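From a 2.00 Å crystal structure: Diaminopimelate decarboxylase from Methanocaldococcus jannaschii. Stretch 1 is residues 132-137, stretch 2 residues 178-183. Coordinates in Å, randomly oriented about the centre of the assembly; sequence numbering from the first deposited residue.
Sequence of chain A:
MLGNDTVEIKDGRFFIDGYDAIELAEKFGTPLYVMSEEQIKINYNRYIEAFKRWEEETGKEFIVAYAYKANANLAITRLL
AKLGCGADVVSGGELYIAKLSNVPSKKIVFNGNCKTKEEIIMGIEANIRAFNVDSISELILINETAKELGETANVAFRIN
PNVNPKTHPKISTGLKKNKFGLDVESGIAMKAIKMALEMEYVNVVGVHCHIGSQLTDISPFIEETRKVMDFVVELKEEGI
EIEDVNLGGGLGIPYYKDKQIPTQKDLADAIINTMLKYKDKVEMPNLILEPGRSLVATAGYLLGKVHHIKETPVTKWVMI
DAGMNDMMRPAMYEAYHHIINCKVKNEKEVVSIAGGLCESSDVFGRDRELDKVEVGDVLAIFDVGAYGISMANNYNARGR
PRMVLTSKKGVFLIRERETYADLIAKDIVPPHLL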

# COMPACT_ATOMS: atom_id res chain seq x y z
N ASN A 132 0.25 26.06 -3.06
CA ASN A 132 -1.01 26.21 -2.31
C ASN A 132 -0.56 25.99 -0.87
O ASN A 132 -0.40 24.85 -0.43
CB ASN A 132 -2.03 25.15 -2.74
CG ASN A 132 -2.54 25.37 -4.18
OD1 ASN A 132 -2.47 26.48 -4.72
ND2 ASN A 132 -3.11 24.29 -4.79
N VAL A 133 -0.36 27.08 -0.14
CA VAL A 133 0.17 27.07 1.22
C VAL A 133 -0.74 26.42 2.20
O VAL A 133 -1.90 26.77 2.28
CB VAL A 133 0.46 28.49 1.72
CG1 VAL A 133 0.93 28.47 3.18
CG2 VAL A 133 1.52 29.12 0.82
N ASP A 134 -0.17 25.50 2.97
CA ASP A 134 -0.97 24.71 3.87
C ASP A 134 -0.98 25.18 5.32
O ASP A 134 -1.88 24.83 6.08
CB ASP A 134 -0.48 23.26 3.81
CG ASP A 134 -1.21 22.34 4.78
OD1 ASP A 134 -0.79 22.24 5.97
OD2 ASP A 134 -2.24 21.75 4.34
N SER A 135 0.05 25.94 5.69
CA SER A 135 0.23 26.39 7.06
C SER A 135 1.05 27.68 7.10
O SER A 135 1.74 28.05 6.11
CB SER A 135 0.97 25.30 7.87
OG SER A 135 2.28 25.11 7.36
N ILE A 136 1.01 28.36 8.25
CA ILE A 136 1.79 29.55 8.35
C ILE A 136 3.29 29.17 8.32
O ILE A 136 4.10 29.89 7.73
CB ILE A 136 1.40 30.33 9.62
CG1 ILE A 136 -0.01 30.95 9.34
CG2 ILE A 136 2.46 31.42 9.89
CD1 ILE A 136 -0.79 31.49 10.60
N SER A 137 3.62 28.02 8.90
CA SER A 137 5.01 27.54 8.93
C SER A 137 5.51 27.44 7.49
O SER A 137 6.64 27.89 7.17
CB SER A 137 5.04 26.15 9.56
OG SER A 137 6.38 25.67 9.64
N ASN A 178 -8.70 17.10 9.93
CA ASN A 178 -7.58 16.54 9.17
C ASN A 178 -6.41 17.47 9.26
O ASN A 178 -6.53 18.62 9.79
CB ASN A 178 -8.03 16.28 7.72
CG ASN A 178 -9.04 15.13 7.63
OD1 ASN A 178 -9.89 15.10 6.73
ND2 ASN A 178 -8.92 14.17 8.54
N LYS A 179 -5.28 17.01 8.73
CA LYS A 179 -4.05 17.78 8.87
C LYS A 179 -3.94 18.95 7.91
O LYS A 179 -3.09 19.80 8.12
CB LYS A 179 -2.85 16.84 8.66
CG LYS A 179 -2.79 16.25 7.23
CD LYS A 179 -1.60 15.23 7.09
CE LYS A 179 -1.54 14.66 5.67
NZ LYS A 179 -0.42 13.66 5.48
N PHE A 180 -4.81 19.04 6.91
CA PHE A 180 -4.59 20.09 5.88
C PHE A 180 -5.22 21.44 6.08
O PHE A 180 -6.21 21.57 6.82
CB PHE A 180 -5.13 19.64 4.50
CG PHE A 180 -4.82 18.21 4.17
CD1 PHE A 180 -3.58 17.86 3.64
CD2 PHE A 180 -5.77 17.21 4.39
CE1 PHE A 180 -3.30 16.53 3.32
CE2 PHE A 180 -5.50 15.85 4.07
CZ PHE A 180 -4.26 15.52 3.52
N GLY A 181 -4.65 22.42 5.38
CA GLY A 181 -5.26 23.72 5.32
C GLY A 181 -5.24 24.68 6.50
O GLY A 181 -4.90 24.32 7.64
N LEU A 182 -5.70 25.89 6.17
CA LEU A 182 -5.76 27.05 7.07
C LEU A 182 -7.20 27.29 7.43
O LEU A 182 -8.02 27.59 6.55
CB LEU A 182 -5.21 28.28 6.33
CG LEU A 182 -3.76 28.08 5.87
CD1 LEU A 182 -3.40 29.12 4.79
CD2 LEU A 182 -2.80 28.28 7.04
N ASP A 183 -7.50 27.09 8.71
CA ASP A 183 -8.88 27.23 9.18
C ASP A 183 -9.37 28.67 8.92
O ASP A 183 -8.69 29.66 9.28
CB ASP A 183 -8.97 26.91 10.66
CG ASP A 183 -10.42 26.80 11.12
OD1 ASP A 183 -10.89 27.71 11.81
OD2 ASP A 183 -11.09 25.82 10.75

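The two stretches are joined by one hydrogen bond, and it is made by a side chain whose CA-to-CB bond points away from its partner: Asp-134 starts out in the wrong direction, yet its carboxylate ends against the backbone of stretch 2. With chi1 at 177° (t), the carboxylate swings round so that Asp-134 OD2 accepts a hydrogen bond from Gly-181 N at 2.7 Å. The N-H...O angle of 167° is nearly straight, so the bond is well directed as well as short. The other oxygen, Asp-134 OD1, is hydrogen-bonded elsewhere in the structure, so both ends of this buried carboxylate are satisfied.

Around the bond the packing is tight. Asp-134 OD2 also lies 3.3 Å from Phe-180 CA and 3.6 Å from Phe-180 CB, as expected for an acceptor sitting against the amide that follows Phe-180. The oxygen is at the edge of the Phe-180 ring, near its plane, and the end of that side chain leads away from stretch 1. Gly-181 gives the closest CA approach in the register, 4.6 Å from Asp-134 CA to Gly-181 CA. Its phi of 73° is a conformation that by itself favours glycine; a CB there would point away from stretch 1, so the contact gives no steric reason for the missing side chain. The carbonyls Asp-134 O and Gly-181 O come within 3.4 Å, but both are acceptors and no hydrogen bond links them.

One residue further along, an apolar side chain packs against the backbone of stretch 1. Leu-182 leaves its backbone sideways, but with chi1 at -59° (m) and chi2 at 163° (t) its end comes nearer to stretch 1 and lies along the backbone there. Leu-182 CD1 is 3.8 Å from Val-133 O, while Leu-182 CD2 is 3.7 Å from Asp-134 O, 3.6 Å from Ser-135 CA and 4.0 Å from Ile-136 N. The two methyls thus span four consecutive residues, largely through main-chain atoms. Side chain meets side chain more loosely, with Ile-136 CG1 4.5 Å from Leu-182 CD2.

Ser-135 directs its CA-to-CB bond away from stretch 2, and its side chain caps a backbone N just past stretch 1, at the start of the helix. It therefore offers Leu-182 its backbone while its hydroxyl serves the helix. In all, 245 Å² is buried between the stretches, with Asp-134 and Leu-182 the most heavily covered residues.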